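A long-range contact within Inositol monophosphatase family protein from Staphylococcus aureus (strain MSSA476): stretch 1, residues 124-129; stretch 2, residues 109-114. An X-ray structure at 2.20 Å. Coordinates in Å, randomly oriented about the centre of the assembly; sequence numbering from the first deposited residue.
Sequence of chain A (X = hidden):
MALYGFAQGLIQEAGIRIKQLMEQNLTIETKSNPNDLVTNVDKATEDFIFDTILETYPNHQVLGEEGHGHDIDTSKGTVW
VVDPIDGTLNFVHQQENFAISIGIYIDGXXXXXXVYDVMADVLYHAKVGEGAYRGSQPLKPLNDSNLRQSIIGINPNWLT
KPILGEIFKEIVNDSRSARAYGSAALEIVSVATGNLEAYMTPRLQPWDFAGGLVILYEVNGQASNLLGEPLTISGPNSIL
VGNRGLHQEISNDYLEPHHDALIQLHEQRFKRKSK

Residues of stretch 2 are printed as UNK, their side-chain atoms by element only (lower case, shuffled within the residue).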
# COMPACT_ATOMS: atom_id res chain seq x y z
N TYR A 124 5.08 -4.45 -16.22
CA TYR A 124 3.96 -5.34 -16.50
C TYR A 124 3.49 -5.05 -17.93
O TYR A 124 3.41 -3.90 -18.34
CB TYR A 124 2.83 -5.18 -15.47
CG TYR A 124 3.33 -5.33 -13.99
CD1 TYR A 124 3.30 -6.56 -13.35
CD2 TYR A 124 3.79 -4.23 -13.28
CE1 TYR A 124 3.77 -6.71 -12.03
CE2 TYR A 124 4.23 -4.34 -11.98
CZ TYR A 124 4.22 -5.57 -11.35
OH TYR A 124 4.68 -5.68 -10.08
N HIS A 125 3.16 -6.09 -18.67
CA HIS A 125 2.86 -5.95 -20.08
C HIS A 125 2.09 -7.16 -20.65
O HIS A 125 2.09 -8.27 -20.08
CB HIS A 125 4.14 -5.63 -20.89
CG HIS A 125 5.16 -6.72 -20.84
ND1 HIS A 125 5.51 -7.47 -21.94
CD2 HIS A 125 5.91 -7.18 -19.81
CE1 HIS A 125 6.42 -8.37 -21.58
NE2 HIS A 125 6.69 -8.20 -20.30
N ALA A 126 1.41 -6.89 -21.76
CA ALA A 126 0.40 -7.80 -22.35
C ALA A 126 0.06 -7.30 -23.73
O ALA A 126 -0.12 -6.09 -23.93
CB ALA A 126 -0.84 -7.82 -21.49
N LYS A 127 0.06 -8.18 -24.71
CA LYS A 127 -0.49 -7.84 -26.02
C LYS A 127 -1.80 -8.53 -26.01
O LYS A 127 -1.85 -9.66 -25.55
CB LYS A 127 0.43 -8.32 -27.15
CG LYS A 127 -0.18 -8.22 -28.55
CD LYS A 127 0.83 -8.48 -29.66
CE LYS A 127 0.19 -8.90 -31.00
NZ LYS A 127 -1.20 -8.42 -31.27
N VAL A 128 -2.87 -7.86 -26.45
CA VAL A 128 -4.21 -8.51 -26.45
C VAL A 128 -4.10 -9.90 -27.14
O VAL A 128 -3.50 -10.01 -28.21
CB VAL A 128 -5.34 -7.63 -27.08
CG1 VAL A 128 -5.14 -7.49 -28.57
CG2 VAL A 128 -6.72 -8.23 -26.83
N GLY A 129 -4.65 -10.94 -26.51
CA GLY A 129 -4.57 -12.32 -27.06
C GLY A 129 -3.36 -13.19 -26.69
O GLY A 129 -3.41 -14.40 -26.83
N UNK A 109 -10.09 -0.33 -30.50
CA UNK A 109 -9.97 -1.66 -29.92
C UNK A 109 -8.59 -1.84 -29.24
O UNK A 109 -7.56 -1.47 -29.82
n UNK A 109 -13.06 -4.26 -28.22
c UNK A 109 -12.92 -5.01 -29.51
c UNK A 109 -10.21 -2.72 -31.01
c UNK A 109 -11.61 -3.36 -30.98
c UNK A 109 -11.61 -4.71 -30.24
N UNK A 110 -8.56 -2.40 -27.99
CA UNK A 110 -7.32 -2.69 -27.26
C UNK A 110 -6.29 -3.53 -28.01
O UNK A 110 -6.61 -4.65 -28.41
c UNK A 110 -9.76 -2.75 -27.21
c UNK A 110 -9.23 -3.09 -25.86
c UNK A 110 -7.81 -3.47 -26.04
N UNK A 111 -5.05 -3.05 -28.14
CA UNK A 111 -3.96 -3.84 -28.76
C UNK A 111 -2.95 -4.26 -27.70
O UNK A 111 -2.68 -5.44 -27.55
c UNK A 111 -0.73 -2.98 -30.05
c UNK A 111 -1.90 -4.58 -31.39
o UNK A 111 1.78 -4.89 -32.00
c UNK A 111 0.49 -3.43 -30.56
c UNK A 111 0.52 -4.46 -31.50
c UNK A 111 -0.68 -5.03 -31.93
c UNK A 111 -3.28 -3.02 -29.87
c UNK A 111 -1.94 -3.56 -30.43
N UNK A 112 -2.41 -3.32 -26.95
CA UNK A 112 -1.37 -3.65 -25.98
C UNK A 112 -1.46 -2.73 -24.76
O UNK A 112 -1.91 -1.60 -24.90
c UNK A 112 0.01 -3.51 -26.63
N UNK A 113 -1.03 -3.22 -23.60
CA UNK A 113 -0.88 -2.40 -22.40
C UNK A 113 0.43 -2.61 -21.61
O UNK A 113 1.01 -3.75 -21.57
N UNK A 114 0.88 -1.52 -20.97
CA UNK A 114 2.15 -1.45 -20.26
C UNK A 114 2.03 -0.63 -18.99
O UNK A 114 1.58 0.49 -19.07
c UNK A 114 3.25 -0.80 -21.14
c UNK A 114 2.84 -1.61 -24.86
c UNK A 114 3.78 -2.62 -25.03
c UNK A 114 3.43 -1.45 -22.50
c UNK A 114 2.68 -1.03 -23.60
c UNK A 114 4.36 -2.46 -22.69
c UNK A 114 4.54 -3.05 -23.94

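Position 109 carries four carbons in an unbranched row that ends in a nitrogen, and the side chain touches nothing on stretch 1. That terminal nitrogen, with no second heavy atom bonded to it, identifies a lysine, Lys109. The nearest approach, CD of Lys109 to CG2 of Val128, is 6.9 Å, so the assignment rests on atom count and connectivity alone.

At position 110 three carbons close a ring onto the backbone N, and the contact is made by the backbone, with CG1 of Val128 lying 3.2 Å from O of position 110. Only proline closes such a ring: Pro110. CB of Pro110, the ring atom nearest stretch 1, is 4.9 Å from CG2 of Val128.

Position 111 has one carbon followed by a six-carbon ring bearing a single oxygen. Its CA-to-CB bond points away from stretch 1, yet the end of the side chain comes nearer, and a ring carbon approaches NZ of Lys127 obliquely. The pattern is that of a tyrosine, Tyr111; CE1 of Tyr111 lies 3.5 Å from NZ of Lys127. The Lys127 chain makes this reach by running nearly extended, with chi1 to chi3 all t. The hydroxyl of Tyr111 is hydrogen-bonded elsewhere in the structure.

Position 112 shows a single side-chain carbon. Its CB lies on the same face of the sheet as Lys127, with which it forms a non-hydrogen-bonded pair; CA of position 112 and CA of Lys127 are 4.3 Å apart. One carbon means Ala112.

No side-chain atom follows CA at position 113. It pairs with Ala126 through the backbone: N of position 113 donates to O of Ala126 at 3.0 Å and 165°, while the return bond, from N of Ala126 to O of position 113, is weak at 3.2 Å and 130°. The residue is Gly113.

Position 114 has one carbon and then a six-carbon ring without a heteroatom. It shares a face with His125, whose CB approaches a ring carbon, again obliquely. This is Phe114, and CD1 of Phe114 lies 3.7 Å from CB of His125. The His125 imidazole leads away and has both nitrogens hydrogen-bonded elsewhere.

The contact is an antiparallel strand pairing, with axes at 168°. Its straightest and shortest hydrogen bond runs from N of Val128 to O of Tyr111, 2.7 Å at 172°, and extends the ladder just beyond strand 124-127. CA-H...O contacts accompany the backbone hydrogen bonds; at the non-hydrogen-bonded His125-Phe114 pair they run from CA of His125 to O of Gly113 (3.2 Å) and from CA of Phe114 to O of Tyr124 (3.4 Å). Side-chain packing at His125-Phe114 and Lys127-Tyr111 supplements this backbone framework, and 387 Å² is buried in all.

Stretch 2 109-114: KPYAGF
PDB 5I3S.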